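Local structure of lipase-esterase related protein (Clostridium acetobutylicum, 3E0X) at residues A[15-21]-A[41-47]; A[181-185]-A[209-214]; A[143-147]-A[225-229]. The protein is of unconfirmed function but has an alpha/beta hydrolase fold and is probably a hydrolase. All blocks are in the same frame, centred on the assembly; numbering follows the deposited sequence. Where two conformers were deposited one is given.

Following the chain from the N terminus, contact 1 closes first: strand 18-22 is joined by strand 43-47 after a short, helix-free excursion, setting two neighbouring strands of the central sheet side by side. The chain then runs on through the middle of the sheet before contact 3 opens at the end of helix 139-146. Contact 2 lies nested inside that long loop, where the turn at 181-185 meets the C-terminal end of helix 204-213. Contact 3 closes last, when the loop after strand 217-222 returns to helix 139-146 beside the bound ortho-xylene. No two contacts cross or touch, and their centres lie about 25 Å apart in every pairing.

Contact 1: residues A[15-21]-A[41-47]; sequences SPNTLLF and DYNCILL
N43 and T18, paired across two parallel strands, are linked through their side chains: N43 ND2 donates to T18 OG1 over 3.0 Å, with the hydroxyl oxygen 13° out of the amide plane. With CG opposite its own backbone N (chi1 177°), the asparagine runs alongside the threonine, and its OD1 accepts a bond from H9 NE2 of strand 7-11, so the amide is held at both ends. On the same face T18 CG2 rests on I45 CD1 at 3.6 Å, and L20 CD1 touches I45 CG2; F73 and I74 of helix 63-76 also pack on the leucine. The backbones form a regular parallel ladder within the central sheet of the alpha/beta hydrolase fold, strand 18-22 lying between 43-47 and 86-91. L19 and F21 each use both N and O toward strand 43-47; I45 N reaches L19 O at 2.8 Å and L47 N reaches F21 O at 3.1 Å. On the other face the F21 ring receives L46 CD2 over one side, 4.0 Å from the ring centroid in a CH-pi contact, while I45 O sits at its edge. C44 SG lies at the rim of that ring, 5.1 Å from the centroid, and F32 meets the ring edge-to-face. Before strand 18-22, S15 OG accepts from N17 N at 3.0 Å, forming an ST turn, and S15 CB leans on D41 O.

Contact 2: residues A[181-185]-A[209-214]; sequences VDNLK and IIKKEV
L184 is the main bump of the contact, and the helix supplies the hollow. Its CB presses against E213 CB at 3.5 Å, the two side chains crossing at about a right angle, and its CD1 reaches further in, to a dip bordered by I209, I210 and E213. There CD1 lies 4.0 Å from I210 CA and 3.8 Å from E213 CB, so the leucine tip meets backbone and CB atoms of the helix as much as branch tips. V214, the first residue past the helix, forms one wall of this seat with its CG2, 4.0 Å from L184 CB. Beyond the leucine on the N-terminal side, the branches of V181 straddle I209 CG2, the nearer being V181 CG1 at 3.9 Å, and the side chains of both residues also touch R120.

No direct hydrogen bond spans the seam; a water does the bridging. It donates to V181 O at 2.7 Å, accepts from K185 N at 2.9 Å and donates to E213 OE1 at 2.7 Å, tying both ends of the short turn to the helix. The glutamate can join in because its chain folds back at chi2 (-61°), lifting the carboxylate from the apolar seat toward the water. K185 passes close by, its CA-H directed at E213 O.

L184 also touches A119, and V191 of strand 191-196 packs against I210 and V214, while S217 OG shares its single proton between K211 O and V214 O at the helix end. The arrangement is that of a beta-alpha-beta crossover in the alpha/beta hydrolase fold: helix 204-213 connects adjacent parallel strands 191-196 and 217-222, and its last turn packs on the loop leading into the first.

Contact 3: residues A[143-147]-A[225-229]; sequences LECIG and GKHFL. With OXE (ortho-xylene), chain C.
I146 lies over one face of the F228 ring, its CB 4.0 Å from the ring centroid and 21° off the normal, in a CH-pi contact. The two side chains run side by side in the same direction, and the isoleucine spreads across the ring: CG2 meets F228 CD1 at 3.7 Å while its CD1 meets F228 CD2, also at 3.7 Å. This spread depends on CG1 sitting between the backbone N and the carbonyl carbon (chi1 70°), which sends both branches toward the ring. S154 and Y157 of helix 152-158 also touch the phenylalanine.

Beside this CH-pi contact, H227 N donates to C145 O at 3.0 Å in the carbonyl plane, fastening the loop to the last turn of helix 139-146. The H227 ring turns its edge to the ortho-xylene, with H227 NE2 unusually close to methyl C1' of the ligand, at 3.0 Å. H227 ND1 is hydrogen-bonded to E199 OE1, and the ring touches S92 of the GxSxG sequence; this is consistent with the Ser-His-acid site of an alpha/beta hydrolase.

On the outer side the extended K226 chain runs along the helix end, its CD 3.8 Å from both E144 O and G147 CA. Its NZ donates to a water at 2.7 Å that in turn donates to E144 O. G147 ends the helix in a Schellman motif with positive phi (89°), and D198 OD1 accepts from the backbone N of K226.

Contact 1: residues A[15-21]-A[41-47]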
loop_
_atom_site.group_PDB
_atom_site.type_symbol
_atom_site.label_atom_id
_atom_site.label_comp_id
_atom_site.label_asym_id
_atom_site.label_seq_id
_atom_site.Cartn_x
_atom_site.Cartn_y
_atom_site.Cartn_z
ATOM N N SER A 15 -8.399 3.488 20.666
ATOM C CA SER A 15 -6.944 3.291 20.798
ATOM C C SER A 15 -6.191 4.598 20.495
ATOM O O SER A 15 -6.584 5.346 19.597
ATOM C CB SER A 15 -6.445 2.229 19.822
ATOM O OG SER A 15 -5.025 2.165 19.820
ATOM N N PRO A 16 -5.096 4.854 21.228
ATOM C CA PRO A 16 -4.253 6.034 20.947
ATOM C C PRO A 16 -3.479 5.872 19.638
ATOM O O PRO A 16 -2.945 6.852 19.126
ATOM C CB PRO A 16 -3.274 6.059 22.132
ATOM C CG PRO A 16 -3.282 4.689 22.697
ATOM C CD PRO A 16 -4.620 4.083 22.398
ATOM N N ASN A 17 -3.468 4.643 19.119
ATOM C CA ASN A 17 -2.713 4.343 17.931
ATOM C C ASN A 17 -3.657 4.126 16.750
ATOM O O ASN A 17 -4.512 3.220 16.746
ATOM C CB ASN A 17 -1.783 3.163 18.218
ATOM C CG ASN A 17 -1.175 3.240 19.630
ATOM O OD1 ASN A 17 -0.593 4.261 20.018
ATOM N ND2 ASN A 17 -1.346 2.178 20.408
ATOM N N THR A 18 -3.517 5.000 15.763
ATOM C CA THR A 18 -4.366 4.984 14.586
ATOM C C THR A 18 -3.560 4.436 13.422
ATOM O O THR A 18 -2.453 4.907 13.170
ATOM C CB THR A 18 -4.861 6.430 14.266
ATOM O OG1 THR A 18 -5.723 6.878 15.321
ATOM C CG2 THR A 18 -5.597 6.490 12.961
ATOM N N LEU A 19 -4.125 3.452 12.726
ATOM C CA LEU A 19 -3.466 2.885 11.567
ATOM C C LEU A 19 -4.311 3.230 10.368
ATOM O O LEU A 19 -5.511 2.884 10.308
ATOM C CB LEU A 19 -3.374 1.372 11.705
ATOM C CG LEU A 19 -2.721 0.758 12.947
ATOM C CD1 LEU A 19 -2.610 -0.789 12.852
ATOM C CD2 LEU A 19 -1.378 1.350 13.238
ATOM N N LEU A 20 -3.700 3.917 9.410
ATOM C CA LEU A 20 -4.403 4.282 8.184
ATOM C C LEU A 20 -3.815 3.419 7.059
ATOM O O LEU A 20 -2.625 3.530 6.739
ATOM C CB LEU A 20 -4.213 5.784 7.905
ATOM C CG LEU A 20 -4.877 6.307 6.634
ATOM C CD1 LEU A 20 -6.365 6.121 6.637
ATOM C CD2 LEU A 20 -4.559 7.771 6.425
ATOM N N PHE A 21 -4.661 2.559 6.478
ATOM C CA PHE A 21 -4.246 1.582 5.473
ATOM C C PHE A 21 -4.531 2.112 4.091
ATOM O O PHE A 21 -5.670 2.522 3.795
ATOM C CB PHE A 21 -5.036 0.272 5.643
ATOM C CG PHE A 21 -4.809 -0.434 6.974
ATOM C CD1 PHE A 21 -4.038 -1.603 7.038
ATOM C CD2 PHE A 21 -5.408 0.022 8.157
ATOM C CE1 PHE A 21 -3.852 -2.287 8.260
ATOM C CE2 PHE A 21 -5.236 -0.656 9.359
ATOM C CZ PHE A 21 -4.473 -1.798 9.428
ATOM N N ASP A 41 -6.655 -4.323 18.097
ATOM C CA ASP A 41 -6.385 -3.499 19.273
ATOM C C ASP A 41 -6.109 -2.041 18.903
ATOM O O ASP A 41 -5.957 -1.177 19.785
ATOM C CB ASP A 41 -5.204 -4.057 20.093
ATOM C CG ASP A 41 -5.595 -5.262 20.960
ATOM O OD1 ASP A 41 -6.773 -5.360 21.351
ATOM O OD2 ASP A 41 -4.722 -6.110 21.266
ATOM N N TYR A 42 -6.030 -1.779 17.599
ATOM C CA TYR A 42 -5.723 -0.440 17.106
ATOM C C TYR A 42 -6.912 0.207 16.417
ATOM O O TYR A 42 -7.889 -0.455 16.074
ATOM C CB TYR A 42 -4.557 -0.521 16.140
ATOM C CG TYR A 42 -3.385 -1.293 16.690
ATOM C CD1 TYR A 42 -2.778 -0.927 17.896
ATOM C CD2 TYR A 42 -2.885 -2.402 16.016
ATOM C CE1 TYR A 42 -1.696 -1.639 18.407
ATOM C CE2 TYR A 42 -1.807 -3.115 16.508
ATOM C CZ TYR A 42 -1.215 -2.733 17.699
ATOM O OH TYR A 42 -0.142 -3.467 18.144
ATOM N N ASN A 43 -6.838 1.526 16.240
ATOM C CA ASN A 43 -7.904 2.279 15.612
ATOM C C ASN A 43 -7.639 2.216 14.112
ATOM O O ASN A 43 -6.761 2.914 13.621
ATOM C CB ASN A 43 -7.895 3.717 16.136
ATOM C CG ASN A 43 -8.926 4.584 15.466
ATOM O OD1 ASN A 43 -10.025 4.126 15.157
ATOM N ND2 ASN A 43 -8.578 5.852 15.238
ATOM N N CYS A 44 -8.367 1.353 13.401
ATOM C CA CYS A 44 -8.034 1.040 12.006
ATOM C C CYS A 44 -8.940 1.774 11.031
ATOM O O CYS A 44 -10.182 1.657 11.081
ATOM C CB CYS A 44 -8.144 -0.470 11.749
ATOM S SG CYS A 44 -6.995 -1.494 12.707
ATOM N N ILE A 45 -8.312 2.493 10.106
ATOM C CA ILE A 45 -9.025 3.253 9.085
ATOM C C ILE A 45 -8.508 2.745 7.748
ATOM O O ILE A 45 -7.319 2.817 7.484
ATOM C CB ILE A 45 -8.766 4.792 9.229
ATOM C CG1 ILE A 45 -9.193 5.288 10.629
ATOM C CG2 ILE A 45 -9.531 5.554 8.179
ATOM C CD1 ILE A 45 -8.658 6.709 11.005
ATOM N N LEU A 46 -9.400 2.201 6.928
ATOM C CA LEU A 46 -8.988 1.625 5.640
ATOM C C LEU A 46 -9.598 2.465 4.547
ATOM O O LEU A 46 -10.804 2.580 4.471
ATOM C CB LEU A 46 -9.404 0.144 5.532
ATOM C CG LEU A 46 -8.761 -0.623 6.707
ATOM C CD1 LEU A 46 -9.769 -0.836 7.815
ATOM C CD2 LEU A 46 -8.083 -1.926 6.284
ATOM N N LEU A 47 -8.757 3.083 3.715
ATOM C CA LEU A 47 -9.139 4.051 2.694
ATOM C C LEU A 47 -9.389 3.395 1.333
ATOM O O LEU A 47 -8.619 2.504 0.964
ATOM C CB LEU A 47 -7.940 5.002 2.536
ATOM C CG LEU A 47 -8.115 6.463 2.161
ATOM C CD1 LEU A 47 -9.226 7.085 2.993
ATOM C CD2 LEU A 47 -6.794 7.231 2.333
HETATM O O HOH W 1 -6.825 0.725 1.792
#

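Contact 2: residues A[181-185]-A[209-214]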
loop_
_atom_site.group_PDB
_atom_site.type_symbol
_atom_site.label_atom_id
_atom_site.label_comp_id
_atom_site.label_asym_id
_atom_site.label_seq_id
_atom_site.Cartn_x
_atom_site.Cartn_y
_atom_site.Cartn_z
ATOM N N VAL A 181 13.022 7.916 -4.940
ATOM C CA VAL A 181 14.201 7.415 -4.245
ATOM C C VAL A 181 15.097 8.529 -3.690
ATOM O O VAL A 181 15.561 8.445 -2.540
ATOM C CB VAL A 181 14.994 6.414 -5.106
ATOM C CG1 VAL A 181 16.357 6.092 -4.455
ATOM C CG2 VAL A 181 14.201 5.152 -5.249
ATOM N N ASP A 182 15.339 9.559 -4.495
ATOM C CA ASP A 182 16.301 10.588 -4.082
ATOM C C ASP A 182 15.709 11.546 -3.045
ATOM O O ASP A 182 16.384 12.465 -2.574
ATOM C CB ASP A 182 16.933 11.292 -5.296
ATOM C CG ASP A 182 15.969 12.167 -6.071
ATOM O OD1 ASP A 182 14.806 12.365 -5.664
ATOM O OD2 ASP A 182 16.391 12.674 -7.149
ATOM N N ASN A 183 14.448 11.319 -2.668
ATOM C CA ASN A 183 13.832 12.083 -1.580
ATOM C C ASN A 183 13.686 11.298 -0.286
ATOM O O ASN A 183 13.334 11.876 0.752
ATOM C CB ASN A 183 12.483 12.650 -2.000
ATOM C CG ASN A 183 12.618 13.908 -2.810
ATOM O OD1 ASN A 183 12.133 13.980 -3.929
ATOM N ND2 ASN A 183 13.324 14.900 -2.263
ATOM N N LEU A 184 13.950 9.993 -0.338
ATOM C CA LEU A 184 13.785 9.147 0.856
ATOM C C LEU A 184 14.614 9.644 2.029
ATOM O O LEU A 184 14.174 9.580 3.176
ATOM C CB LEU A 184 14.132 7.687 0.562
ATOM C CG LEU A 184 13.195 6.915 -0.387
ATOM C CD1 LEU A 184 13.782 5.549 -0.715
ATOM C CD2 LEU A 184 11.774 6.847 0.192
ATOM N N LYS A 185 15.802 10.181 1.731
ATOM C CA LYS A 185 16.686 10.715 2.772
ATOM C C LYS A 185 16.073 11.872 3.543
ATOM O O LYS A 185 16.573 12.220 4.623
ATOM C CB LYS A 185 18.007 11.173 2.158
ATOM C CG LYS A 185 17.908 12.334 1.179
ATOM C CD LYS A 185 19.273 13.007 1.002
ATOM C CE LYS A 185 19.094 14.435 0.557
ATOM N NZ LYS A 185 20.357 15.230 0.674
ATOM N N ILE A 209 16.340 -0.632 -0.788
ATOM C CA ILE A 209 16.632 0.774 -1.049
ATOM C C ILE A 209 15.941 1.665 -0.003
ATOM O O ILE A 209 16.535 2.616 0.504
ATOM C CB ILE A 209 16.244 1.178 -2.505
ATOM C CG1 ILE A 209 17.238 0.561 -3.512
ATOM C CG2 ILE A 209 16.187 2.674 -2.642
ATOM C CD1 ILE A 209 16.744 0.629 -4.902
ATOM N N ILE A 210 14.695 1.346 0.352
ATOM C CA ILE A 210 14.019 2.142 1.392
ATOM C C ILE A 210 14.830 2.102 2.705
ATOM O O ILE A 210 15.083 3.147 3.344
ATOM C CB ILE A 210 12.572 1.634 1.629
ATOM C CG1 ILE A 210 11.729 1.890 0.389
ATOM C CG2 ILE A 210 11.950 2.293 2.909
ATOM C CD1 ILE A 210 10.406 1.122 0.393
ATOM N N LYS A 211 15.255 0.900 3.091
ATOM C CA LYS A 211 16.038 0.736 4.323
ATOM C C LYS A 211 17.336 1.532 4.224
ATOM O O LYS A 211 17.734 2.204 5.181
ATOM C CB LYS A 211 16.333 -0.737 4.589
ATOM C CG LYS A 211 17.308 -0.984 5.742
ATOM C CD LYS A 211 16.579 -1.061 7.064
ATOM C CE LYS A 211 17.553 -1.222 8.223
ATOM N NZ LYS A 211 18.189 0.095 8.533
ATOM N N LYS A 212 17.993 1.482 3.068
ATOM C CA LYS A 212 19.279 2.174 2.913
ATOM C C LYS A 212 19.138 3.689 3.026
ATOM O O LYS A 212 20.001 4.353 3.620
ATOM C CB LYS A 212 19.884 1.828 1.551
ATOM C CG LYS A 212 21.226 2.484 1.304
ATOM C CD LYS A 212 21.818 2.088 -0.036
ATOM C CE LYS A 212 20.950 2.561 -1.205
ATOM N NZ LYS A 212 21.655 2.420 -2.522
ATOM N N GLU A 213 18.101 4.241 2.388
ATOM C CA GLU A 213 17.989 5.679 2.211
ATOM C C GLU A 213 17.332 6.415 3.362
ATOM O O GLU A 213 17.701 7.546 3.636
ATOM C CB GLU A 213 17.214 5.996 0.934
ATOM C CG GLU A 213 17.979 5.674 -0.326
ATOM C CD GLU A 213 19.268 6.479 -0.433
ATOM O OE1 GLU A 213 19.248 7.736 -0.345
ATOM O OE2 GLU A 213 20.306 5.826 -0.570
ATOM N N VAL A 214 16.359 5.796 4.025
ATOM C CA VAL A 214 15.668 6.441 5.152
ATOM C C VAL A 214 16.538 6.284 6.404
ATOM O O VAL A 214 16.952 5.181 6.740
ATOM C CB VAL A 214 14.264 5.818 5.373
ATOM C CG1 VAL A 214 13.577 6.470 6.602
ATOM C CG2 VAL A 214 13.406 5.946 4.091
HETATM O O HOH W 2 17.225 9.487 -0.705
#

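Contact 3: residues A[143-147]-A[225-229]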
loop_
_atom_site.group_PDB
_atom_site.type_symbol
_atom_site.label_atom_id
_atom_site.label_comp_id
_atom_site.label_asym_id
_atom_site.label_seq_id
_atom_site.Cartn_x
_atom_site.Cartn_y
_atom_site.Cartn_z
ATOM N N LEU A 143 -1.277 -13.566 -11.704
ATOM C CA LEU A 143 -1.451 -14.704 -10.839
ATOM C C LEU A 143 -0.089 -15.232 -10.382
ATOM O O LEU A 143 0.062 -15.679 -9.238
ATOM C CB LEU A 143 -2.270 -15.796 -11.551
ATOM C CG LEU A 143 -3.775 -15.514 -11.594
ATOM C CD1 LEU A 143 -4.448 -16.416 -12.625
ATOM C CD2 LEU A 143 -4.381 -15.738 -10.214
ATOM N N GLU A 144 0.900 -15.227 -11.273
ATOM C CA GLU A 144 2.226 -15.697 -10.903
ATOM C C GLU A 144 2.794 -14.813 -9.792
ATOM O O GLU A 144 3.399 -15.305 -8.822
ATOM C CB GLU A 144 3.155 -15.719 -12.128
ATOM C CG GLU A 144 4.502 -16.349 -11.852
ATOM C CD GLU A 144 5.414 -16.355 -13.073
ATOM O OE1 GLU A 144 4.999 -15.857 -14.157
ATOM O OE2 GLU A 144 6.557 -16.864 -12.936
ATOM N N CYS A 145 2.541 -13.512 -9.905
ATOM C CA CYS A 145 3.082 -12.555 -8.932
ATOM C C CYS A 145 2.481 -12.728 -7.554
ATOM O O CYS A 145 3.137 -12.495 -6.539
ATOM C CB CYS A 145 2.889 -11.116 -9.404
ATOM S SG CYS A 145 3.964 -10.682 -10.800
ATOM N N ILE A 146 1.217 -13.110 -7.498
ATOM C CA ILE A 146 0.576 -13.278 -6.189
ATOM C C ILE A 146 0.759 -14.681 -5.637
ATOM O O ILE A 146 0.370 -14.954 -4.501
ATOM C CB ILE A 146 -0.930 -12.855 -6.164
ATOM C CG1 ILE A 146 -1.785 -13.853 -6.964
ATOM C CG2 ILE A 146 -1.064 -11.392 -6.627
ATOM C CD1 ILE A 146 -3.002 -14.375 -6.230
ATOM N N GLY A 147 1.339 -15.581 -6.427
ATOM C CA GLY A 147 1.591 -16.959 -6.016
ATOM C C GLY A 147 0.449 -17.919 -6.300
ATOM O O GLY A 147 0.388 -19.004 -5.710
ATOM N N GLY A 225 5.786 -16.002 0.207
ATOM C CA GLY A 225 4.491 -15.332 0.249
ATOM C C GLY A 225 4.199 -14.520 -1.016
ATOM O O GLY A 225 3.045 -14.213 -1.312
ATOM N N LYS A 226 5.249 -14.155 -1.756
ATOM C CA LYS A 226 5.099 -13.348 -2.966
ATOM C C LYS A 226 4.207 -12.119 -2.705
ATOM O O LYS A 226 4.215 -11.598 -1.578
ATOM C CB LYS A 226 4.637 -14.231 -4.143
ATOM C CG LYS A 226 5.752 -15.172 -4.601
ATOM C CD LYS A 226 5.300 -16.151 -5.689
ATOM C CE LYS A 226 6.424 -17.151 -6.025
ATOM N NZ LYS A 226 5.894 -18.417 -6.666
ATOM N N HIS A 227 3.455 -11.646 -3.696
ATOM C CA HIS A 227 2.799 -10.340 -3.555
ATOM C C HIS A 227 1.534 -10.408 -2.684
ATOM O O HIS A 227 0.981 -9.367 -2.285
ATOM C CB HIS A 227 2.515 -9.736 -4.937
ATOM C CG HIS A 227 2.349 -8.257 -4.926
ATOM N ND1 HIS A 227 3.317 -7.408 -4.440
ATOM C CD2 HIS A 227 1.351 -7.474 -5.395
ATOM C CE1 HIS A 227 2.893 -6.160 -4.568
ATOM N NE2 HIS A 227 1.706 -6.173 -5.148
ATOM N N PHE A 228 1.076 -11.630 -2.398
ATOM C CA PHE A 228 -0.066 -11.816 -1.494
ATOM C C PHE A 228 0.376 -12.179 -0.078
ATOM O O PHE A 228 -0.402 -12.724 0.691
ATOM C CB PHE A 228 -1.066 -12.836 -2.068
ATOM C CG PHE A 228 -2.303 -12.207 -2.677
ATOM C CD1 PHE A 228 -2.301 -10.897 -3.171
ATOM C CD2 PHE A 228 -3.462 -12.973 -2.811
ATOM C CE1 PHE A 228 -3.450 -10.361 -3.764
ATOM C CE2 PHE A 228 -4.611 -12.449 -3.381
ATOM C CZ PHE A 228 -4.619 -11.145 -3.868
ATOM N N LEU A 229 1.609 -11.825 0.274
ATOM C CA LEU A 229 2.093 -11.974 1.649
ATOM C C LEU A 229 1.066 -11.465 2.660
ATOM O O LEU A 229 0.832 -12.109 3.676
ATOM C CB LEU A 229 3.404 -11.200 1.821
ATOM C CG LEU A 229 4.043 -11.185 3.209
ATOM C CD1 LEU A 229 4.503 -12.588 3.646
ATOM C CD2 LEU A 229 5.226 -10.192 3.237
HETATM C C1 OXE C . -0.826 -5.657 -7.263
HETATM C C2 OXE C . -1.971 -5.594 -6.328
HETATM C C3 OXE C . -2.937 -6.598 -6.339
HETATM C C4 OXE C . -2.787 -7.662 -7.234
HETATM C C5 OXE C . -1.713 -7.728 -8.130
HETATM C C6 OXE C . -0.717 -6.735 -8.144
HETATM C "C1'" OXE C . 0.220 -4.571 -7.213
HETATM C "C2'" OXE C . -2.090 -4.434 -5.387
HETATM O O HOH W 3 3.941 -17.918 -8.471
HETATM O O HOH W 4 1.377 -16.451 -1.960
#